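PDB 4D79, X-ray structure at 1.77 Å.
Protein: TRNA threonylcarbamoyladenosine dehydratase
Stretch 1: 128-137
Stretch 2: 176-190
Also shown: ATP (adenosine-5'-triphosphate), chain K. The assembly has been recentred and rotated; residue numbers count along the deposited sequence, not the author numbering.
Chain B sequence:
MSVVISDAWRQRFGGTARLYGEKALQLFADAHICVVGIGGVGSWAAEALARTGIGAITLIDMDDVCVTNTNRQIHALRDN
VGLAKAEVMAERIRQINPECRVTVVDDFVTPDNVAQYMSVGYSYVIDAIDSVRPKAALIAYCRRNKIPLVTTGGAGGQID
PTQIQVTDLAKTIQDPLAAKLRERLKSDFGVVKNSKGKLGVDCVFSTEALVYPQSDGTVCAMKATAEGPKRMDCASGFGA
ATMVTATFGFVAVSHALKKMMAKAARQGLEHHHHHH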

ATOM      1  N   ALA B 128      -2.189  -9.970  11.738  1.00 23.27           N
ATOM      2  CA  ALA B 128      -1.407  -8.735  11.744  1.00 22.49           C
ATOM      3  C   ALA B 128      -1.155  -8.283  13.176  1.00 18.85           C
ATOM      4  O   ALA B 128      -1.127  -7.082  13.478  1.00 27.33           O
ATOM      5  CB  ALA B 128      -2.116  -7.659  10.929  1.00 21.57           C
ATOM      6  N   ILE B 129      -0.982  -9.253  14.059  1.00 25.75           N
ATOM      7  CA  ILE B 129      -0.696  -9.013  15.464  1.00 28.36           C
ATOM      8  C   ILE B 129       0.786  -8.695  15.603  1.00 31.94           C
ATOM      9  O   ILE B 129       1.644  -9.372  15.021  1.00 27.00           O
ATOM     10  CB  ILE B 129      -1.081 -10.255  16.303  1.00 28.34           C
ATOM     11  CG1 ILE B 129      -2.599 -10.511  16.280  1.00 34.49           C
ATOM     12  CG2 ILE B 129      -0.620 -10.126  17.729  1.00 34.43           C
ATOM     13  CD1 ILE B 129      -2.983 -11.908  16.782  1.00 48.30           C
ATOM     14  N   ASP B 130       1.104  -7.710  16.433  1.00 30.97           N
ATOM     15  CA  ASP B 130       2.490  -7.311  16.638  1.00 43.93           C
ATOM     16  C   ASP B 130       3.104  -7.912  17.902  1.00 38.18           C
ATOM     17  O   ASP B 130       4.313  -7.780  18.095  1.00 60.36           O
ATOM     18  CB  ASP B 130       2.604  -5.772  16.652  1.00 37.92           C
ATOM     19  CG  ASP B 130       1.950  -5.139  17.865  1.00 47.99           C
ATOM     20  OD1 ASP B 130       1.016  -5.741  18.433  1.00 54.70           O
ATOM     21  OD2 ASP B 130       2.359  -4.018  18.236  1.00104.89           O
ATOM     22  N   SER B 131       2.294  -8.508  18.780  1.00 32.43           N
ATOM     23  CA  SER B 131       2.731  -9.057  20.060  1.00 40.48           C
ATOM     24  C   SER B 131       2.778 -10.583  20.015  1.00 54.30           C
ATOM     25  O   SER B 131       1.826 -11.230  19.573  1.00 34.01           O
ATOM     26  CB  SER B 131       1.791  -8.589  21.175  1.00 43.27           C
ATOM     27  OG  SER B 131       1.771  -9.498  22.259  1.00 88.32           O
ATOM     28  N   VAL B 132       3.858 -11.167  20.542  1.00 28.29           N
ATOM     29  CA  VAL B 132       4.165 -12.560  20.220  1.00 33.57           C
ATOM     30  C   VAL B 132       3.185 -13.521  20.887  1.00 35.16           C
ATOM     31  O   VAL B 132       2.838 -14.555  20.305  1.00 30.54           O
ATOM     32  CB  VAL B 132       5.617 -12.890  20.588  1.00 44.47           C
ATOM     33  CG1 VAL B 132       5.927 -14.339  20.264  1.00 42.46           C
ATOM     34  CG2 VAL B 132       6.557 -11.979  19.836  1.00 76.13           C
ATOM     35  N   ARG B 133       2.773 -13.230  22.132  1.00 37.06           N
ATOM     36  CA  ARG B 133       1.951 -14.155  22.915  1.00 35.30           C
ATOM     37  C   ARG B 133       0.641 -14.486  22.202  1.00 35.75           C
ATOM     38  O   ARG B 133       0.378 -15.665  21.914  1.00 31.96           O
ATOM     39  CB  ARG B 133       1.663 -13.533  24.288  1.00 37.02           C
ATOM     40  CG  ARG B 133       2.833 -13.279  25.235  1.00133.37           C
ATOM     41  CD  ARG B 133       2.318 -12.596  26.519  1.00100.43           C
ATOM     42  NE  ARG B 133       3.372 -12.213  27.463  1.00128.95           N
ATOM     43  CZ  ARG B 133       4.053 -11.066  27.418  1.00149.97           C
ATOM     44  NH1 ARG B 133       3.794 -10.158  26.484  1.00120.04           N
ATOM     45  NH2 ARG B 133       4.991 -10.812  28.323  1.00115.34           N
ATOM     46  N   PRO B 134      -0.222 -13.517  21.911  1.00 39.04           N
ATOM     47  CA  PRO B 134      -1.453 -13.824  21.168  1.00 46.46           C
ATOM     48  C   PRO B 134      -1.202 -14.277  19.732  1.00 33.34           C
ATOM     49  O   PRO B 134      -1.996 -15.051  19.182  1.00 30.54           O
ATOM     50  CB  PRO B 134      -2.200 -12.489  21.213  1.00 39.89           C
ATOM     51  CG  PRO B 134      -1.082 -11.449  21.335  1.00 53.67           C
ATOM     52  CD  PRO B 134      -0.081 -12.077  22.194  1.00 38.65           C
ATOM     53  N   LYS B 135      -0.143 -13.781  19.098  1.00 28.83           N
ATOM     54  CA  LYS B 135       0.193 -14.196  17.743  1.00 30.32           C
ATOM     55  C   LYS B 135       0.426 -15.697  17.686  1.00 22.22           C
ATOM     56  O   LYS B 135      -0.105 -16.384  16.807  1.00 27.08           O
ATOM     57  CB  LYS B 135       1.437 -13.436  17.273  1.00 26.13           C
ATOM     58  CG  LYS B 135       1.669 -13.438  15.785  1.00 27.07           C
ATOM     59  CD  LYS B 135       2.775 -12.437  15.452  1.00 26.58           C
ATOM     60  CE  LYS B 135       2.996 -12.315  13.960  1.00 24.27           C
ATOM     61  NZ  LYS B 135       1.911 -11.564  13.266  1.00 28.64           N
ATOM     62  N   ALA B 136       1.231 -16.218  18.614  1.00 23.59           N
ATOM     63  CA  ALA B 136       1.487 -17.651  18.680  1.00 30.15           C
ATOM     64  C   ALA B 136       0.193 -18.433  18.904  1.00 25.47           C
ATOM     65  O   ALA B 136      -0.055 -19.427  18.224  1.00 26.63           O
ATOM     66  CB  ALA B 136       2.494 -17.941  19.789  1.00 34.75           C
ATOM     67  N   ALA B 137      -0.666 -17.957  19.802  1.00 28.22           N
ATOM     68  CA  ALA B 137      -1.924 -18.639  20.079  1.00 36.75           C
ATOM     69  C   ALA B 137      -2.826 -18.668  18.840  1.00 25.36           C
ATOM     70  O   ALA B 137      -3.466 -19.688  18.550  1.00 25.47           O
ATOM     71  CB  ALA B 137      -2.628 -17.940  21.239  1.00 37.63           C
ATOM     72  N   PRO B 176      13.002 -10.230  13.676  1.00 28.15           N
ATOM     73  CA  PRO B 176      13.046 -10.701  15.064  1.00 27.77           C
ATOM     74  C   PRO B 176      11.689 -11.093  15.592  1.00 23.98           C
ATOM     75  O   PRO B 176      11.617 -11.991  16.430  1.00 27.77           O
ATOM     76  CB  PRO B 176      13.636  -9.508  15.829  1.00 32.39           C
ATOM     77  CG  PRO B 176      14.329  -8.690  14.773  1.00 34.06           C
ATOM     78  CD  PRO B 176      13.582  -8.883  13.526  1.00 36.35           C
ATOM     79  N   LEU B 177      10.607 -10.466  15.123  1.00 24.36           N
ATOM     80  CA  LEU B 177       9.278 -10.892  15.548  1.00 25.10           C
ATOM     81  C   LEU B 177       9.011 -12.318  15.097  1.00 24.52           C
ATOM     82  O   LEU B 177       8.561 -13.158  15.876  1.00 26.17           O
ATOM     83  CB  LEU B 177       8.210  -9.946  15.003  1.00 30.42           C
ATOM     84  CG  LEU B 177       6.781 -10.404  15.346  1.00 34.74           C
ATOM     85  CD1 LEU B 177       6.572 -10.384  16.844  1.00 38.24           C
ATOM     86  CD2 LEU B 177       5.745  -9.540  14.640  1.00 38.24           C
ATOM     87  N   ALA B 178       9.306 -12.625  13.839  1.00 28.82           N
ATOM     88  CA  ALA B 178       9.108 -13.993  13.381  1.00 31.33           C
ATOM     89  C   ALA B 178       9.971 -14.963  14.178  1.00 30.62           C
ATOM     90  O   ALA B 178       9.537 -16.077  14.472  1.00 27.89           O
ATOM     91  CB  ALA B 178       9.415 -14.100  11.886  1.00 31.21           C
ATOM     92  N   ALA B 179      11.197 -14.560  14.529  1.00 24.32           N
ATOM     93  CA  ALA B 179      12.085 -15.428  15.310  1.00 25.81           C
ATOM     94  C   ALA B 179      11.507 -15.730  16.688  1.00 24.51           C
ATOM     95  O   ALA B 179      11.454 -16.887  17.105  1.00 31.23           O
ATOM     96  CB  ALA B 179      13.467 -14.788  15.452  1.00 39.08           C
ATOM     97  N   LYS B 180      11.050 -14.702  17.405  1.00 28.85           N
ATOM     98  CA  LYS B 180      10.444 -14.924  18.715  1.00 26.87           C
ATOM     99  C   LYS B 180       9.205 -15.799  18.610  1.00 26.30           C
ATOM    100  O   LYS B 180       8.965 -16.666  19.473  1.00 26.00           O
ATOM    101  CB  LYS B 180      10.095 -13.577  19.353  1.00 42.91           C
ATOM    102  CG  LYS B 180      11.300 -12.778  19.793  1.00 52.31           C
ATOM    103  CD  LYS B 180      10.911 -11.461  20.468  1.00 89.54           C
ATOM    104  CE  LYS B 180      10.556 -10.394  19.436  1.00 85.46           C
ATOM    105  NZ  LYS B 180      10.378  -9.037  20.033  1.00115.10           N
ATOM    106  N   LEU B 181       8.420 -15.586  17.545  1.00 33.10           N
ATOM    107  CA  LEU B 181       7.191 -16.333  17.306  1.00 27.05           C
ATOM    108  C   LEU B 181       7.476 -17.808  17.119  1.00 28.22           C
ATOM    109  O   LEU B 181       6.792 -18.656  17.697  1.00 26.29           O
ATOM    110  CB  LEU B 181       6.477 -15.771  16.080  1.00 25.73           C
ATOM    111  CG  LEU B 181       5.206 -16.416  15.593  1.00 30.00           C
ATOM    112  CD1 LEU B 181       4.132 -16.394  16.688  1.00 35.35           C
ATOM    113  CD2 LEU B 181       4.768 -15.667  14.318  1.00 29.44           C
ATOM    114  N   ARG B 182       8.499 -18.136  16.330  1.00 28.62           N
ATOM    115  CA  ARG B 182       8.900 -19.534  16.212  1.00 36.54           C
ATOM    116  C   ARG B 182       9.263 -20.114  17.572  1.00 45.31           C
ATOM    117  O   ARG B 182       8.887 -21.240  17.897  1.00 31.88           O
ATOM    118  CB  ARG B 182      10.082 -19.667  15.252  1.00 32.77           C
ATOM    119  CG  ARG B 182       9.720 -19.411  13.806  1.00 35.59           C
ATOM    120  CD  ARG B 182      10.853 -19.840  12.890  1.00 30.44           C
ATOM    121  NE  ARG B 182      12.058 -19.059  13.126  1.00 30.16           N
ATOM    122  CZ  ARG B 182      12.420 -17.990  12.426  1.00 43.98           C
ATOM    123  NH1 ARG B 182      11.680 -17.554  11.407  1.00 40.51           N
ATOM    124  NH2 ARG B 182      13.533 -17.361  12.735  1.00 39.13           N
ATOM    125  N   GLU B 183       9.970 -19.346  18.395  1.00 37.16           N
ATOM    126  CA  GLU B 183      10.378 -19.863  19.696  1.00 39.86           C
ATOM    127  C   GLU B 183       9.176 -20.098  20.604  1.00 38.39           C
ATOM    128  O   GLU B 183       9.116 -21.117  21.310  1.00 32.31           O
ATOM    129  CB  GLU B 183      11.386 -18.899  20.335  1.00 28.48           C
ATOM    130  CG  GLU B 183      12.692 -18.742  19.542  1.00107.09           C
ATOM    131  CD  GLU B 183      13.202 -20.054  18.958  1.00143.32           C
ATOM    132  OE1 GLU B 183      13.706 -20.898  19.732  1.00112.86           O
ATOM    133  OE2 GLU B 183      13.093 -20.243  17.724  1.00109.55           O
ATOM    134  N   ARG B 184       8.198 -19.181  20.595  1.00 30.11           N
ATOM    135  CA  ARG B 184       7.025 -19.365  21.447  1.00 31.33           C
ATOM    136  C   ARG B 184       6.140 -20.494  20.937  1.00 35.43           C
ATOM    137  O   ARG B 184       5.526 -21.224  21.731  1.00 30.64           O
ATOM    138  CB  ARG B 184       6.208 -18.079  21.555  1.00 33.17           C
ATOM    139  CG  ARG B 184       5.170 -18.140  22.662  1.00 65.60           C
ATOM    140  CD  ARG B 184       5.861 -18.111  24.025  1.00100.90           C
ATOM    141  NE  ARG B 184       6.367 -16.790  24.381  1.00 68.68           N
ATOM    142  CZ  ARG B 184       5.664 -15.896  25.074  1.00 98.55           C
ATOM    143  NH1 ARG B 184       4.459 -16.212  25.530  1.00 79.29           N
ATOM    144  NH2 ARG B 184       6.181 -14.707  25.359  1.00 78.77           N
ATOM    145  N   LEU B 185       6.027 -20.635  19.620  1.00 35.70           N
ATOM    146  CA  LEU B 185       5.238 -21.735  19.084  1.00 37.09           C
ATOM    147  C   LEU B 185       5.773 -23.072  19.567  1.00 36.59           C
ATOM    148  O   LEU B 185       4.999 -23.978  19.894  1.00 30.99           O
ATOM    149  CB  LEU B 185       5.230 -21.700  17.558  1.00 27.88           C
ATOM    150  CG  LEU B 185       4.302 -20.676  16.909  1.00 27.87           C
ATOM    151  CD1 LEU B 185       4.589 -20.510  15.417  1.00 34.31           C
ATOM    152  CD2 LEU B 185       2.846 -21.080  17.136  1.00 27.96           C
ATOM    153  N   LYS B 186       7.086 -23.210  19.615  1.00 36.01           N
ATOM    154  CA  LYS B 186       7.681 -24.464  20.043  1.00 44.49           C
ATOM    155  C   LYS B 186       7.452 -24.688  21.536  1.00 44.52           C
ATOM    156  O   LYS B 186       6.895 -25.712  21.938  1.00 48.20           O
ATOM    157  CB  LYS B 186       9.165 -24.471  19.679  1.00 40.64           C
ATOM    158  CG  LYS B 186       9.947 -25.689  20.183  1.00 65.18           C
ATOM    159  CD  LYS B 186      11.378 -25.688  19.638  1.00 67.93           C
ATOM    160  CE  LYS B 186      12.249 -26.762  20.285  1.00109.26           C
ATOM    161  NZ  LYS B 186      13.584 -26.893  19.616  1.00 78.88           N
ATOM    162  N   SER B 187       7.813 -23.709  22.367  1.00 40.29           N
ATOM    163  CA  SER B 187       7.796 -23.910  23.813  1.00 49.58           C
ATOM    164  C   SER B 187       6.373 -23.992  24.355  1.00 52.87           C
ATOM    165  O   SER B 187       6.100 -24.798  25.251  1.00 58.97           O
ATOM    166  CB  SER B 187       8.590 -22.799  24.506  1.00 57.17           C
ATOM    167  OG  SER B 187       7.992 -21.530  24.299  1.00 48.17           O
ATOM    168  N   ASP B 188       5.450 -23.179  23.832  1.00 40.00           N
ATOM    169  CA  ASP B 188       4.108 -23.074  24.406  1.00 42.57           C
ATOM    170  C   ASP B 188       3.055 -23.940  23.723  1.00 45.11           C
ATOM    171  O   ASP B 188       1.988 -24.144  24.310  1.00 39.95           O
ATOM    172  CB  ASP B 188       3.608 -21.623  24.366  1.00 60.72           C
ATOM    173  CG  ASP B 188       4.262 -20.757  25.409  1.00 82.47           C
ATOM    174  OD1 ASP B 188       5.391 -21.088  25.810  1.00 56.62           O
ATOM    175  OD2 ASP B 188       3.654 -19.750  25.828  1.00 70.75           O
ATOM    176  N   PHE B 189       3.292 -24.401  22.496  1.00 43.05           N
ATOM    177  CA  PHE B 189       2.275 -25.101  21.717  1.00 40.53           C
ATOM    178  C   PHE B 189       2.779 -26.363  21.039  1.00 44.76           C
ATOM    179  O   PHE B 189       2.005 -27.011  20.321  1.00 47.58           O
ATOM    180  CB  PHE B 189       1.679 -24.158  20.651  1.00 41.90           C
ATOM    181  CG  PHE B 189       0.962 -22.980  21.239  1.00 32.85           C
ATOM    182  CD1 PHE B 189      -0.368 -23.098  21.636  1.00 39.67           C
ATOM    183  CD2 PHE B 189       1.616 -21.779  21.438  1.00 39.68           C
ATOM    184  CE1 PHE B 189      -1.024 -22.036  22.199  1.00 40.19           C
ATOM    185  CE2 PHE B 189       0.961 -20.707  22.006  1.00 50.83           C
ATOM    186  CZ  PHE B 189      -0.357 -20.832  22.378  1.00 49.74           C
ATOM    187  N   GLY B 190       4.045 -26.716  21.223  1.00 31.75           N
ATOM    188  CA  GLY B 190       4.589 -27.904  20.615  1.00 37.99           C
ATOM    189  C   GLY B 190       4.679 -27.849  19.116  1.00 43.40           C
ATOM    190  O   GLY B 190       4.812 -28.895  18.478  1.00 63.17           O
TER
HETATM  191  PG  ATP K 401       1.758   1.291  19.373  1.00186.17           P
HETATM  192  O1G ATP K 401       2.784   2.394  19.463  1.00127.52           O
HETATM  193  O2G ATP K 401       0.352   1.714  19.728  1.00127.16           O
HETATM  194  O3G ATP K 401       2.214  -0.019  19.970  1.00161.36           O
HETATM  195  PB  ATP K 401       0.796  -0.184  17.146  1.00208.07           P
HETATM  196  O1B ATP K 401       0.969  -1.449  17.956  1.00107.56           O
HETATM  197  O2B ATP K 401      -0.577   0.338  16.759  1.00 31.30           O
HETATM  198  O3B ATP K 401       1.674   1.003  17.794  1.00177.42           O
HETATM  199  PA  ATP K 401       1.538  -1.654  14.861  1.00 47.52           P
HETATM  200  O1A ATP K 401       2.583  -2.612  15.422  1.00 45.68           O
HETATM  201  O2A ATP K 401       1.695  -1.148  13.451  1.00 81.42           O
HETATM  202  O3A ATP K 401       1.612  -0.343  15.777  1.00 62.59           O
HETATM  203  O5' ATP K 401       0.035  -2.241  15.067  1.00 55.31           O
HETATM  204  C5' ATP K 401      -0.265  -3.518  15.663  1.00 33.10           C
HETATM  205  C4' ATP K 401      -1.750  -3.790  15.940  1.00 37.07           C
HETATM  206  O4' ATP K 401      -2.016  -5.177  16.321  1.00 60.95           O
HETATM  207  C3' ATP K 401      -2.293  -2.933  17.077  1.00105.28           C
HETATM  208  O3' ATP K 401      -3.436  -2.164  16.669  1.00 27.36           O
HETATM  209  C2' ATP K 401      -2.686  -3.938  18.143  1.00120.68           C
HETATM  210  O2' ATP K 401      -3.778  -3.491  18.932  1.00 49.92           O
HETATM  211  C1' ATP K 401      -3.027  -5.198  17.364  1.00 46.23           C
HETATM  212  N9  ATP K 401      -3.083  -6.387  18.272  1.00 45.47           N
HETATM  213  C8  ATP K 401      -2.086  -6.703  19.137  1.00 95.27           C
HETATM  214  N7  ATP K 401      -2.371  -7.812  19.870  1.00 44.60           N
HETATM  215  C5  ATP K 401      -3.581  -8.221  19.480  1.00 89.57           C
HETATM  216  C6  ATP K 401      -4.438  -9.350  19.861  1.00 39.42           C
HETATM  217  N6  ATP K 401      -4.019 -10.190  20.811  1.00 75.21           N
HETATM  218  N1  ATP K 401      -5.628  -9.497  19.276  1.00 34.02           N
HETATM  219  C2  ATP K 401      -6.056  -8.622  18.337  1.00 77.27           C
HETATM  220  N3  ATP K 401      -5.321  -7.561  17.936  1.00 25.78           N
HETATM  221  C4  ATP K 401      -4.075  -7.298  18.446  1.00 98.98           C

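Two arginines come close across this contact, and neither stretch places an acid between them: Arg133 NE lies 4.3 Å from Arg184 NH2, and the methylene Arg133 CG comes within 3.4 Å of Arg184 NH1. Arg133 is exposed, poorly ordered and in touch with a crystal neighbour, so the exact placing of its guanidinium deserves caution; solvent may help to screen the like charges. Arg184 also has a long salt bridge within its own helix, NH1 to Asp188 OD2 at 3.6 Å.

No hydrogen bond joins the stretches, and packing does the work. Helices 132-137 and 176-189 cross at -62°, their axes 9.2 Å apart at closest approach. Small residues on the first helix fit holes in the second. Val132 sits among Leu177, Lys180, Leu181 and Arg184, with CG2 3.4 Å from Leu177 CD1. One turn on, Ala136 enters the next hole, among Leu181, Arg184, Leu185 and Phe189; its CB is 3.8 Å from Leu181 CD1, and its carbonyl O lies over one face of the Phe189 ring. Ala137 extends the contact, its CA 3.5 Å from Phe189 CZ.

Lys135 serves two chemistries: its CE packs 3.8 Å from Leu181 CD2, while NZ donates to Ile129 O at 2.8 Å, tying the helix to the preceding loop. That loop also meets the ligand, placing Asp130 OD2 2.9 Å from ATP O1B.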